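PDB 2YUT: putative short-chain oxidoreductase from Thermus thermophilus, which binds NADP and, as a member of the short-chain dehydrogenase/reductase family, probably catalyses an NADP-linked oxidation or reduction. Local coordinates for residues Leu26-Arg31 and Leu47-Ala52; Leu60-Gly65 and His107-Lys112; Ala77-Val82 and Pro129-Tyr134; Phe119-Arg124 and Ala136-Leu141. All blocks are in the same frame, centred on the assembly; numbering follows the deposited sequence.

Contact 1 (Leu26-Arg31 and Leu47-Ala52). With NAP (NADP nicotinamide-adenine-dinucleotide phosphate), chain B.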
# COMPACT_ATOMS: atom_id res chain seq x y z
N LEU A 26 5.76 7.81 -26.95
CA LEU A 26 4.47 7.13 -26.91
C LEU A 26 3.75 7.71 -25.70
O LEU A 26 4.31 7.76 -24.60
CB LEU A 26 4.62 5.62 -26.77
CG LEU A 26 5.28 4.91 -27.95
CD1 LEU A 26 6.79 4.94 -27.78
CD2 LEU A 26 4.79 3.47 -28.03
N LEU A 27 2.51 8.15 -25.90
CA LEU A 27 1.72 8.74 -24.82
C LEU A 27 0.47 7.93 -24.54
O LEU A 27 -0.23 7.50 -25.46
CB LEU A 27 1.33 10.18 -25.19
CG LEU A 27 2.46 11.13 -25.64
CD1 LEU A 27 1.88 12.50 -25.97
CD2 LEU A 27 3.51 11.25 -24.55
N SER A 28 0.18 7.71 -23.26
CA SER A 28 -1.02 6.97 -22.87
C SER A 28 -1.79 7.69 -21.75
O SER A 28 -1.20 8.36 -20.90
CB SER A 28 -0.65 5.56 -22.41
OG SER A 28 -1.81 4.77 -22.24
N GLY A 29 -3.11 7.54 -21.79
CA GLY A 29 -3.99 8.16 -20.81
C GLY A 29 -5.40 7.63 -21.00
O GLY A 29 -5.63 6.82 -21.90
N ARG A 30 -6.36 8.06 -20.18
CA ARG A 30 -7.73 7.59 -20.32
C ARG A 30 -8.57 8.49 -21.23
O ARG A 30 -9.39 8.01 -22.01
CB ARG A 30 -8.41 7.46 -18.95
CG ARG A 30 -7.85 6.35 -18.08
CD ARG A 30 -8.65 6.18 -16.79
NE ARG A 30 -8.68 7.40 -16.00
CZ ARG A 30 -9.25 7.51 -14.80
NH1 ARG A 30 -9.84 6.46 -14.24
NH2 ARG A 30 -9.24 8.67 -14.16
N ARG A 31 -8.38 9.80 -21.12
CA ARG A 31 -9.12 10.74 -21.95
C ARG A 31 -8.54 10.74 -23.37
O ARG A 31 -7.59 11.47 -23.67
CB ARG A 31 -9.07 12.13 -21.33
CG ARG A 31 -10.04 12.33 -20.17
CD ARG A 31 -9.32 12.74 -18.90
NE ARG A 31 -8.32 13.77 -19.16
CZ ARG A 31 -8.59 14.95 -19.71
NH1 ARG A 31 -9.83 15.25 -20.06
NH2 ARG A 31 -7.61 15.82 -19.93
N LEU A 47 -1.86 6.12 -27.48
CA LEU A 47 -2.36 4.79 -27.18
C LEU A 47 -3.15 4.85 -25.87
O LEU A 47 -2.61 4.57 -24.80
CB LEU A 47 -1.20 3.79 -27.05
CG LEU A 47 -0.41 3.45 -28.32
CD1 LEU A 47 0.83 2.63 -27.97
CD2 LEU A 47 -1.31 2.69 -29.29
N PRO A 48 -4.43 5.23 -25.94
CA PRO A 48 -5.29 5.34 -24.75
C PRO A 48 -5.54 4.00 -24.06
O PRO A 48 -5.59 2.96 -24.72
CB PRO A 48 -6.57 5.96 -25.30
CG PRO A 48 -6.63 5.40 -26.70
CD PRO A 48 -5.20 5.54 -27.17
N ALA A 49 -5.71 4.04 -22.74
CA ALA A 49 -5.97 2.82 -21.99
C ALA A 49 -6.28 3.06 -20.51
O ALA A 49 -5.98 4.12 -19.96
CB ALA A 49 -4.78 1.88 -22.10
N ASP A 50 -6.91 2.07 -19.88
CA ASP A 50 -7.22 2.12 -18.46
C ASP A 50 -6.19 1.16 -17.88
O ASP A 50 -6.37 -0.06 -17.96
CB ASP A 50 -8.62 1.60 -18.17
CG ASP A 50 -8.94 1.54 -16.68
OD1 ASP A 50 -8.00 1.67 -15.85
OD2 ASP A 50 -10.12 1.37 -16.33
N LEU A 51 -5.11 1.69 -17.31
CA LEU A 51 -4.05 0.84 -16.79
C LEU A 51 -4.39 0.03 -15.54
O LEU A 51 -3.56 -0.76 -15.07
CB LEU A 51 -2.78 1.70 -16.57
CG LEU A 51 -2.29 2.36 -17.87
CD1 LEU A 51 -1.06 3.21 -17.61
CD2 LEU A 51 -1.97 1.27 -18.90
N ALA A 52 -5.59 0.21 -15.01
CA ALA A 52 -6.03 -0.55 -13.85
C ALA A 52 -6.57 -1.88 -14.37
O ALA A 52 -6.83 -2.80 -13.61
CB ALA A 52 -7.11 0.20 -13.08
PA NAP B . -3.22 14.56 -12.73
O1A NAP B . -4.69 14.34 -12.09
O2A NAP B . -3.06 15.89 -13.36
O5B NAP B . -3.03 13.36 -13.78
C5B NAP B . -3.30 12.01 -13.40
C4B NAP B . -3.06 11.07 -14.58
O4B NAP B . -3.34 9.73 -14.14
C3B NAP B . -4.04 11.38 -15.71
O3B NAP B . -3.37 11.28 -16.97
C2B NAP B . -5.07 10.25 -15.57
O2B NAP B . -5.61 9.94 -16.86
C1B NAP B . -4.11 9.13 -15.19
N9A NAP B . -4.86 7.96 -14.69
C8A NAP B . -5.60 7.93 -13.58
N7A NAP B . -6.16 6.73 -13.45
C5A NAP B . -5.78 5.99 -14.49
C6A NAP B . -6.05 4.69 -14.90
N6A NAP B . -6.85 3.90 -14.19
N1A NAP B . -5.49 4.24 -16.04
C2A NAP B . -4.70 5.02 -16.76
N3A NAP B . -4.42 6.26 -16.40
C4A NAP B . -4.94 6.77 -15.27
O3 NAP B . -2.19 14.28 -11.52
PN NAP B . -0.66 14.77 -11.54
O1N NAP B . -0.52 15.95 -10.66
O2N NAP B . -0.18 14.86 -12.94
O5D NAP B . 0.11 13.56 -10.81
C5D NAP B . 0.94 12.66 -11.56
C4D NAP B . 1.68 11.69 -10.63
O4D NAP B . 2.45 12.49 -9.71
C3D NAP B . 0.69 10.90 -9.78
O3D NAP B . 1.26 9.66 -9.35
C2D NAP B . 0.52 11.83 -8.58
O2D NAP B . 0.06 11.12 -7.43
C1D NAP B . 1.98 12.21 -8.38
N1N NAP B . 2.16 13.36 -7.46
C2N NAP B . 1.48 14.56 -7.70
C3N NAP B . 1.65 15.63 -6.83
C7N NAP B . 0.91 16.95 -7.08
O7N NAP B . 0.90 17.84 -6.24
N7N NAP B . 0.29 17.02 -8.26
C4N NAP B . 2.49 15.51 -5.73
C5N NAP B . 3.17 14.32 -5.49
C6N NAP B . 3.01 13.25 -6.36
P2B NAP B . -6.95 10.65 -17.41
O1X NAP B . -6.91 12.20 -16.95
O2X NAP B . -6.79 10.64 -19.01
O3X NAP B . -8.18 9.96 -16.96
O HOH W 1 -3.21 4.96 -19.94

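Contact 2 (Leu60-Gly65 and His107-Lys112)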
# COMPACT_ATOMS: atom_id res chain seq x y z
N LEU A 60 -0.84 -2.43 -24.17
CA LEU A 60 -0.14 -1.17 -24.38
C LEU A 60 1.37 -1.40 -24.43
O LEU A 60 2.05 -0.95 -25.35
CB LEU A 60 -0.45 -0.18 -23.25
CG LEU A 60 0.48 1.05 -23.15
CD1 LEU A 60 0.32 1.91 -24.40
CD2 LEU A 60 0.15 1.86 -21.89
N LEU A 61 1.89 -2.12 -23.43
CA LEU A 61 3.32 -2.40 -23.35
C LEU A 61 3.85 -3.30 -24.46
O LEU A 61 4.98 -3.12 -24.91
CB LEU A 61 3.68 -2.99 -21.98
CG LEU A 61 3.86 -2.00 -20.82
CD1 LEU A 61 4.90 -0.95 -21.20
CD2 LEU A 61 2.54 -1.32 -20.49
N GLU A 62 3.05 -4.27 -24.90
CA GLU A 62 3.51 -5.14 -25.98
C GLU A 62 3.60 -4.33 -27.27
O GLU A 62 4.49 -4.55 -28.09
CB GLU A 62 2.55 -6.33 -26.16
CG GLU A 62 2.40 -7.16 -24.89
CD GLU A 62 1.74 -8.50 -25.12
OE1 GLU A 62 0.66 -8.54 -25.74
OE2 GLU A 62 2.30 -9.52 -24.66
N GLU A 63 2.69 -3.38 -27.43
CA GLU A 63 2.67 -2.52 -28.60
C GLU A 63 3.82 -1.51 -28.58
O GLU A 63 4.44 -1.25 -29.61
CB GLU A 63 1.34 -1.78 -28.68
CG GLU A 63 1.22 -0.85 -29.87
CD GLU A 63 1.58 -1.53 -31.19
OE1 GLU A 63 1.08 -2.65 -31.44
OE2 GLU A 63 2.37 -0.94 -31.96
N ALA A 64 4.11 -0.95 -27.41
CA ALA A 64 5.18 0.04 -27.26
C ALA A 64 6.56 -0.52 -27.62
O ALA A 64 7.39 0.19 -28.19
CB ALA A 64 5.19 0.59 -25.84
N GLY A 65 6.81 -1.78 -27.27
CA GLY A 65 8.10 -2.37 -27.56
C GLY A 65 9.16 -1.97 -26.54
O GLY A 65 8.83 -1.30 -25.56
N HIS A 107 4.45 -6.02 -17.51
CA HIS A 107 4.43 -6.26 -18.94
C HIS A 107 5.34 -5.40 -19.81
O HIS A 107 5.46 -5.62 -21.01
CB HIS A 107 2.99 -6.14 -19.44
CG HIS A 107 2.05 -7.09 -18.77
ND1 HIS A 107 2.01 -8.43 -19.07
CD2 HIS A 107 1.15 -6.90 -17.78
CE1 HIS A 107 1.13 -9.03 -18.30
NE2 HIS A 107 0.59 -8.13 -17.50
N ALA A 108 6.00 -4.42 -19.21
CA ALA A 108 6.87 -3.54 -19.97
C ALA A 108 8.09 -4.23 -20.59
O ALA A 108 8.69 -5.13 -20.00
CB ALA A 108 7.33 -2.38 -19.09
N ARG A 109 8.43 -3.82 -21.80
CA ARG A 109 9.61 -4.34 -22.47
C ARG A 109 10.66 -3.25 -22.26
O ARG A 109 10.39 -2.08 -22.53
CB ARG A 109 9.36 -4.52 -23.97
CG ARG A 109 8.74 -5.84 -24.37
CD ARG A 109 7.36 -6.04 -23.77
NE ARG A 109 6.67 -7.13 -24.44
CZ ARG A 109 5.61 -7.76 -23.95
NH1 ARG A 109 5.11 -7.42 -22.77
NH2 ARG A 109 5.04 -8.74 -24.65
N PHE A 110 11.84 -3.62 -21.79
CA PHE A 110 12.90 -2.65 -21.54
C PHE A 110 14.20 -2.94 -22.26
O PHE A 110 14.57 -4.10 -22.46
CB PHE A 110 13.23 -2.59 -20.04
CG PHE A 110 12.16 -1.96 -19.19
CD1 PHE A 110 11.86 -0.61 -19.31
CD2 PHE A 110 11.48 -2.72 -18.24
CE1 PHE A 110 10.90 -0.02 -18.49
CE2 PHE A 110 10.51 -2.15 -17.42
CZ PHE A 110 10.22 -0.79 -17.54
N GLN A 111 14.91 -1.88 -22.64
CA GLN A 111 16.22 -1.98 -23.28
C GLN A 111 17.17 -2.02 -22.08
O GLN A 111 16.82 -1.54 -21.00
CB GLN A 111 16.53 -0.72 -24.09
CG GLN A 111 15.67 -0.51 -25.33
CD GLN A 111 16.12 -1.35 -26.50
OE1 GLN A 111 16.83 -2.35 -26.32
NE2 GLN A 111 15.70 -0.98 -27.70
N LYS A 112 18.35 -2.59 -22.25
CA LYS A 112 19.32 -2.61 -21.15
C LYS A 112 19.62 -1.14 -20.87
O LYS A 112 19.71 -0.33 -21.79
CB LYS A 112 20.60 -3.33 -21.57
CG LYS A 112 20.46 -4.84 -21.72
CD LYS A 112 20.24 -5.51 -20.37
CE LYS A 112 20.10 -7.02 -20.51
NZ LYS A 112 21.34 -7.66 -21.05
O HOH W 2 6.92 -1.88 -23.56

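Contact 3 (Ala77-Val82 and Pro129-Tyr134). With NAP (NADP nicotinamide-adenine-dinucleotide phosphate), chain B.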
# COMPACT_ATOMS: atom_id res chain seq x y z
N ALA A 77 -6.47 11.71 -6.64
CA ALA A 77 -6.45 12.19 -5.27
C ALA A 77 -7.85 12.18 -4.67
O ALA A 77 -8.84 12.16 -5.39
CB ALA A 77 -5.85 13.58 -5.21
N GLY A 78 -7.91 12.20 -3.34
CA GLY A 78 -9.19 12.19 -2.66
C GLY A 78 -9.00 12.40 -1.17
O GLY A 78 -7.96 12.04 -0.62
N ARG A 79 -10.00 12.99 -0.53
CA ARG A 79 -9.94 13.25 0.90
C ARG A 79 -11.12 12.58 1.60
O ARG A 79 -12.25 12.68 1.15
CB ARG A 79 -9.98 14.76 1.17
CG ARG A 79 -10.09 15.12 2.64
CD ARG A 79 -10.29 16.61 2.86
NE ARG A 79 -9.09 17.37 2.53
CZ ARG A 79 -9.05 18.36 1.64
NH1 ARG A 79 -10.15 18.70 0.98
NH2 ARG A 79 -7.92 19.01 1.41
N ALA A 80 -10.84 11.90 2.70
CA ALA A 80 -11.88 11.23 3.47
C ALA A 80 -11.33 10.69 4.79
O ALA A 80 -10.15 10.37 4.89
CB ALA A 80 -12.49 10.10 2.67
N SER A 81 -12.20 10.61 5.80
CA SER A 81 -11.78 10.08 7.09
C SER A 81 -11.86 8.56 6.97
O SER A 81 -12.52 8.03 6.08
CB SER A 81 -12.72 10.55 8.20
OG SER A 81 -13.99 9.93 8.07
N VAL A 82 -11.17 7.86 7.87
CA VAL A 82 -11.19 6.40 7.84
C VAL A 82 -12.35 5.88 8.67
O VAL A 82 -12.66 4.69 8.65
CB VAL A 82 -9.89 5.82 8.42
CG1 VAL A 82 -8.70 6.35 7.64
CG2 VAL A 82 -9.77 6.17 9.89
N PRO A 129 -4.48 13.37 8.59
CA PRO A 129 -5.94 13.22 8.57
C PRO A 129 -6.56 13.63 7.23
O PRO A 129 -6.26 14.69 6.70
CB PRO A 129 -6.39 14.13 9.71
CG PRO A 129 -5.26 13.99 10.69
CD PRO A 129 -4.05 14.09 9.80
N GLY A 130 -7.42 12.77 6.71
CA GLY A 130 -8.08 13.06 5.45
C GLY A 130 -7.44 12.40 4.24
O GLY A 130 -8.11 12.18 3.24
N PHE A 131 -6.15 12.06 4.34
CA PHE A 131 -5.45 11.45 3.22
C PHE A 131 -4.95 10.02 3.44
O PHE A 131 -4.01 9.58 2.77
CB PHE A 131 -4.27 12.33 2.81
CG PHE A 131 -4.67 13.69 2.32
CD1 PHE A 131 -5.65 13.82 1.33
CD2 PHE A 131 -4.06 14.84 2.81
CE1 PHE A 131 -6.01 15.08 0.86
CE2 PHE A 131 -4.41 16.10 2.35
CZ PHE A 131 -5.39 16.22 1.36
N ALA A 132 -5.57 9.29 4.36
CA ALA A 132 -5.15 7.92 4.65
C ALA A 132 -5.12 7.05 3.39
O ALA A 132 -4.14 6.36 3.13
CB ALA A 132 -6.08 7.30 5.68
N ALA A 133 -6.20 7.09 2.62
CA ALA A 133 -6.27 6.29 1.40
C ALA A 133 -5.11 6.63 0.45
O ALA A 133 -4.39 5.73 -0.00
CB ALA A 133 -7.62 6.51 0.71
N TYR A 134 -4.93 7.91 0.16
CA TYR A 134 -3.86 8.37 -0.73
C TYR A 134 -2.50 7.96 -0.16
O TYR A 134 -1.64 7.45 -0.88
CB TYR A 134 -3.89 9.89 -0.88
CG TYR A 134 -2.88 10.44 -1.87
CD1 TYR A 134 -3.19 10.53 -3.23
CD2 TYR A 134 -1.62 10.87 -1.46
CE1 TYR A 134 -2.27 11.04 -4.15
CE2 TYR A 134 -0.68 11.38 -2.37
CZ TYR A 134 -1.02 11.46 -3.72
OH TYR A 134 -0.12 11.97 -4.63
PA NAP B . -3.22 14.56 -12.73
O1A NAP B . -4.69 14.34 -12.09
O2A NAP B . -3.06 15.89 -13.36
O5B NAP B . -3.03 13.36 -13.78
C5B NAP B . -3.30 12.01 -13.40
C4B NAP B . -3.06 11.07 -14.58
O4B NAP B . -3.34 9.73 -14.14
C3B NAP B . -4.04 11.38 -15.71
O3B NAP B . -3.37 11.28 -16.97
C2B NAP B . -5.07 10.25 -15.57
O2B NAP B . -5.61 9.94 -16.86
C1B NAP B . -4.11 9.13 -15.19
N9A NAP B . -4.86 7.96 -14.69
C8A NAP B . -5.60 7.93 -13.58
N7A NAP B . -6.16 6.73 -13.45
C5A NAP B . -5.78 5.99 -14.49
C6A NAP B . -6.05 4.69 -14.90
N6A NAP B . -6.85 3.90 -14.19
N1A NAP B . -5.49 4.24 -16.04
C2A NAP B . -4.70 5.02 -16.76
N3A NAP B . -4.42 6.26 -16.40
C4A NAP B . -4.94 6.77 -15.27
O3 NAP B . -2.19 14.28 -11.52
PN NAP B . -0.66 14.77 -11.54
O1N NAP B . -0.52 15.95 -10.66
O2N NAP B . -0.18 14.86 -12.94
O5D NAP B . 0.11 13.56 -10.81
C5D NAP B . 0.94 12.66 -11.56
C4D NAP B . 1.68 11.69 -10.63
O4D NAP B . 2.45 12.49 -9.71
C3D NAP B . 0.69 10.90 -9.78
O3D NAP B . 1.26 9.66 -9.35
C2D NAP B . 0.52 11.83 -8.58
O2D NAP B . 0.06 11.12 -7.43
C1D NAP B . 1.98 12.21 -8.38
N1N NAP B . 2.16 13.36 -7.46
C2N NAP B . 1.48 14.56 -7.70
C3N NAP B . 1.65 15.63 -6.83
C7N NAP B . 0.91 16.95 -7.08
O7N NAP B . 0.90 17.84 -6.24
N7N NAP B . 0.29 17.02 -8.26
C4N NAP B . 2.49 15.51 -5.73
C5N NAP B . 3.17 14.32 -5.49
C6N NAP B . 3.01 13.25 -6.36
P2B NAP B . -6.95 10.65 -17.41
O1X NAP B . -6.91 12.20 -16.95
O2X NAP B . -6.79 10.64 -19.01
O3X NAP B . -8.18 9.96 -16.96
O HOH W 3 -7.09 9.89 0.83
O HOH W 4 -7.89 9.70 6.11
O HOH W 5 -8.56 8.81 2.87

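Contact 4 (Phe119-Arg124 and Ala136-Leu141). With NAP (NADP nicotinamide-adenine-dinucleotide phosphate), chain B.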
# COMPACT_ATOMS: atom_id res chain seq x y z
N PHE A 119 6.15 7.86 -9.14
CA PHE A 119 5.99 8.95 -8.18
C PHE A 119 5.38 8.52 -6.85
O PHE A 119 4.26 8.01 -6.80
CB PHE A 119 5.15 10.05 -8.84
CG PHE A 119 5.76 10.59 -10.11
CD1 PHE A 119 6.66 11.66 -10.08
CD2 PHE A 119 5.49 9.99 -11.34
CE1 PHE A 119 7.28 12.11 -11.24
CE2 PHE A 119 6.10 10.44 -12.52
CZ PHE A 119 7.00 11.50 -12.47
N GLY A 120 6.13 8.72 -5.77
CA GLY A 120 5.65 8.36 -4.45
C GLY A 120 5.19 9.62 -3.73
O GLY A 120 4.49 10.44 -4.32
N ALA A 121 5.58 9.77 -2.48
CA ALA A 121 5.20 10.95 -1.71
C ALA A 121 6.00 11.09 -0.43
O ALA A 121 6.45 10.10 0.15
CB ALA A 121 3.71 10.89 -1.37
N TYR A 122 6.18 12.33 0.01
CA TYR A 122 6.89 12.61 1.25
C TYR A 122 5.94 12.15 2.36
O TYR A 122 4.84 12.68 2.50
CB TYR A 122 7.17 14.10 1.39
CG TYR A 122 8.30 14.60 0.52
CD1 TYR A 122 9.61 14.19 0.75
CD2 TYR A 122 8.06 15.47 -0.54
CE1 TYR A 122 10.66 14.63 -0.05
CE2 TYR A 122 9.11 15.92 -1.35
CZ TYR A 122 10.40 15.50 -1.10
OH TYR A 122 11.44 15.94 -1.88
N PRO A 123 6.34 11.14 3.14
CA PRO A 123 5.53 10.58 4.24
C PRO A 123 4.89 11.61 5.17
O PRO A 123 3.69 11.57 5.42
CB PRO A 123 6.52 9.68 4.97
CG PRO A 123 7.41 9.20 3.87
CD PRO A 123 7.65 10.46 3.07
N ARG A 124 5.70 12.53 5.69
CA ARG A 124 5.19 13.54 6.61
C ARG A 124 4.11 14.43 6.00
O ARG A 124 3.27 14.98 6.71
CB ARG A 124 6.33 14.42 7.12
CG ARG A 124 7.46 13.67 7.81
CD ARG A 124 8.45 14.64 8.43
NE ARG A 124 9.68 13.98 8.86
CZ ARG A 124 10.54 13.38 8.04
NH1 ARG A 124 10.32 13.37 6.73
NH2 ARG A 124 11.63 12.81 8.52
N ALA A 136 -1.78 5.56 1.88
CA ALA A 136 -1.63 4.11 1.79
C ALA A 136 -1.19 3.69 0.39
O ALA A 136 -0.28 2.87 0.23
CB ALA A 136 -2.96 3.43 2.14
N ALA A 137 -1.85 4.24 -0.63
CA ALA A 137 -1.52 3.91 -2.01
C ALA A 137 -0.06 4.22 -2.32
O ALA A 137 0.62 3.43 -2.97
CB ALA A 137 -2.44 4.66 -2.96
N LYS A 138 0.42 5.38 -1.86
CA LYS A 138 1.81 5.77 -2.10
C LYS A 138 2.77 4.96 -1.24
O LYS A 138 3.88 4.65 -1.66
CB LYS A 138 2.02 7.27 -1.82
CG LYS A 138 1.37 8.18 -2.86
CD LYS A 138 1.87 7.88 -4.27
CE LYS A 138 1.42 8.96 -5.26
NZ LYS A 138 1.65 8.54 -6.68
N GLY A 139 2.33 4.62 -0.03
CA GLY A 139 3.17 3.82 0.84
C GLY A 139 3.39 2.47 0.19
O GLY A 139 4.48 1.91 0.24
N ALA A 140 2.33 1.94 -0.42
CA ALA A 140 2.39 0.64 -1.09
C ALA A 140 3.27 0.70 -2.34
O ALA A 140 4.08 -0.19 -2.58
CB ALA A 140 0.99 0.19 -1.47
N LEU A 141 3.11 1.76 -3.12
CA LEU A 141 3.88 1.92 -4.35
C LEU A 141 5.37 1.96 -4.07
O LEU A 141 6.14 1.29 -4.74
CB LEU A 141 3.47 3.20 -5.09
CG LEU A 141 4.27 3.50 -6.37
CD1 LEU A 141 4.16 2.32 -7.33
CD2 LEU A 141 3.74 4.77 -7.03
PA NAP B . -3.22 14.56 -12.73
O1A NAP B . -4.69 14.34 -12.09
O2A NAP B . -3.06 15.89 -13.36
O5B NAP B . -3.03 13.36 -13.78
C5B NAP B . -3.30 12.01 -13.40
C4B NAP B . -3.06 11.07 -14.58
O4B NAP B . -3.34 9.73 -14.14
C3B NAP B . -4.04 11.38 -15.71
O3B NAP B . -3.37 11.28 -16.97
C2B NAP B . -5.07 10.25 -15.57
O2B NAP B . -5.61 9.94 -16.86
C1B NAP B . -4.11 9.13 -15.19
N9A NAP B . -4.86 7.96 -14.69
C8A NAP B . -5.60 7.93 -13.58
N7A NAP B . -6.16 6.73 -13.45
C5A NAP B . -5.78 5.99 -14.49
C6A NAP B . -6.05 4.69 -14.90
N6A NAP B . -6.85 3.90 -14.19
N1A NAP B . -5.49 4.24 -16.04
C2A NAP B . -4.70 5.02 -16.76
N3A NAP B . -4.42 6.26 -16.40
C4A NAP B . -4.94 6.77 -15.27
O3 NAP B . -2.19 14.28 -11.52
PN NAP B . -0.66 14.77 -11.54
O1N NAP B . -0.52 15.95 -10.66
O2N NAP B . -0.18 14.86 -12.94
O5D NAP B . 0.11 13.56 -10.81
C5D NAP B . 0.94 12.66 -11.56
C4D NAP B . 1.68 11.69 -10.63
O4D NAP B . 2.45 12.49 -9.71
C3D NAP B . 0.69 10.90 -9.78
O3D NAP B . 1.26 9.66 -9.35
C2D NAP B . 0.52 11.83 -8.58
O2D NAP B . 0.06 11.12 -7.43
C1D NAP B . 1.98 12.21 -8.38
N1N NAP B . 2.16 13.36 -7.46
C2N NAP B . 1.48 14.56 -7.70
C3N NAP B . 1.65 15.63 -6.83
C7N NAP B . 0.91 16.95 -7.08
O7N NAP B . 0.90 17.84 -6.24
N7N NAP B . 0.29 17.02 -8.26
C4N NAP B . 2.49 15.51 -5.73
C5N NAP B . 3.17 14.32 -5.49
C6N NAP B . 3.01 13.25 -6.36
P2B NAP B . -6.95 10.65 -17.41
O1X NAP B . -6.91 12.20 -16.95
O2X NAP B . -6.79 10.64 -19.01
O3X NAP B . -8.18 9.96 -16.96

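Contact 1 (Leu26-Arg31 and Leu47-Ala52)
Arg30 CG rests 3.5 Å from Ala49 O, and beyond this point the arginine chain runs over the adenine of NADP. Its guanidinium is covered on one face by N7A, 3.5 Å above the plane. The bend at chi3 (-58°) turns NE back toward the 2'-phosphate, where it donates to O3X at 2.8 Å. O2X is gripped by two backbone donors, Arg30 N and Arg31 N. From the other segment, Leu51 N donates to adenine N1A at 2.9 Å, and Asp50 OD1 accepts from N6A while also accepting from Ala52 N, which makes an Asx turn. This is the adenine end of an SDR Rossmann fold. Paired arginines after the second strand, meeting the phosphate, are consistent with a preference for NADP over NAD.

The second shell joins the end of strand 24-28 to the loop after strand 45-46. Ala49 N donates to Gly29 O, and Leu47 N donates to Leu27 O at 2.9 Å, almost straight at 170°. Ser28 OG, anti to its backbone N (chi1 -171°), donates to Leu47 O at 2.7 Å and accepts from a water that also donates to Ala49 O. Farther from the cofactor, Leu26 CD2 and Leu47 CD1 lie side by side, and helix 54-64 covers both Leu47 and Leu51 through Leu60.

Contact 2 (Leu60-Gly65 and His107-Lys112)
Leu61 packs its branch against Ala108, joining helix 54-64 of the Rossmann fold to the link between helix 89-107 and strand 110-111. The fit is close: CG and CD1 of Leu61 both come within 3.5 Å of Ala108 CA, tighter than usual carbon contact. Leu61 CB meets His107 O as well, while the imidazole leads away and bonds through NE2 to Glu54.

One residue on, Glu62 lies over a face of the Arg109 guanidinium with CG 3.4 Å from CZ. Its OE2 then takes NH2 of Arg109 in a salt bridge of 2.8 Å, met on the anti side with the two planes 89° apart. An alanine at Arg109 would probably leave the Glu62 carboxylate without its charged mate and remove the flat group that its CG packs against.

Gly65, the first residue past the helix, leaves it with positive phi (80°), where a CB would be jammed against the preceding carbonyl O. Its backbone packs on Arg109 CB, which lies 3.6 Å from Gly65 C. Ala108 O accepts from Arg83 NH1 of the second subunit. A single water ties the helix end to the link, donating to Leu61 O and to Gly65 O and accepting from Arg109 N at 3.0 Å.

Contact 3 (Ala77-Val82 and Pro129-Tyr134)
Ala80 N donates to Gly130 O at 2.8 Å, the one direct hydrogen bond between the two segments. It arrives in the carbonyl plane, on a lone pair, with a C=O...N angle of 135°. Weaker C-H...O contacts flank it: Arg79 CA lies 3.2 Å from the same Gly130 O, and Gly130 CA lies 3.4 Å from Ala80 O. Glycine suits this place on two counts, since a CB on Gly130 would press on Arg79 CG and also on the carbonyl O of Pro129.

Water-mediated bonds meet the first turn of helix 132-153, whose N-cap is Phe131. Three waters accept from the N-H groups of Ala132, Ala133 and Tyr134 in turn. The first two lie within bonding distance of Ala80 O, and the third of Gly78 O.

Among the packing contacts, Val82 CG1 abuts Ala132 CB at 3.4 Å, closer than carbon atoms usually sit. Gly78 O meets the edge of the Phe131 ring in its plane, 3.5 Å from CD1. Arg79 crosses that ring with planes 44° apart, NH2 being 3.8 Å from CZ.

Toward the cofactor, the OH of Tyr134 is hydrogen-bonded to O2D of the nicotinamide ribose at 2.9 Å. Tyr134 opens the Tyr-x-x-x-Lys motif of the SDR family.

Glu151 of the second subunit accepts from Val82 N, while Tyr144 of that subunit packs on Val82 and Ala132. Within the chain, helix 89-107 runs behind both segments, His97 meeting the Tyr134 ring at about 90° and Leu89 touching Ala80 and Ala133.

Contact 4 (Phe119-Arg124 and Ala136-Leu141)
Lys138 NZ donates to Phe119 O at 2.7 Å, the shortest approach between the two segments. The donor stands above the carbonyl plane, 36° out of it. Lys138 NZ also donates twice to the nicotinamide ribose of NADP, to O3D at 2.9 Å and to O2D at 3.1 Å. The lysine turns at chi2 (-57°) and then runs extended, so that CD and CE pass beside the Phe119 carbonyl before NZ reaches the ribose. Leu141 adds to this dense end, its CD2 only 3.3 Å from Phe119 O.

Phe119 closes strand 114-119 of the Rossmann sheet, and Lys138 is the lysine of the SDR Tyr-x-x-x-Lys motif on helix 132-153. Facing the cofactor, Phe119 CB lies 3.7 Å from ribose O4D, and Gly120 O approaches the nicotinamide at C6N. An alanine at Lys138 would probably leave Phe119 O without this donor and ribose O3D without its bond from NZ, while O2D would retain only part of its present hold.

The packing is thinner toward Ala121, whose CB touches Lys138 only through CG, at 3.9 Å, and CB. Past it the chain leaves helix 132-153 and enters the short helix 123-126; Tyr122 and Arg124 are exposed, and Arg124 is poorly ordered. On the helix side, Glu142 accepts from Ala121 N through OE2.

Overall arrangement
Contact 4 is the buried one, all its touching residues being enclosed, whereas contacts 1, 2 and 3 are partly buried. Contacts 1, 3 and 4 meet the same NADP: contact 1 reads adenine and phosphate with backbone N-H groups and arginines, while contacts 3 and 4 hold the nicotinamide ribose through one tyrosine and one lysine. These last two share helix 132-153, with centres about 12 Å apart. Contact 2 lies off the cofactor and joins by apolar packing, a salt bridge and a water; it touches contact 1 through Leu60 on Ser28. Contacts 2, 3 and 4 also reach the second subunit, which leaves contact 1 alone.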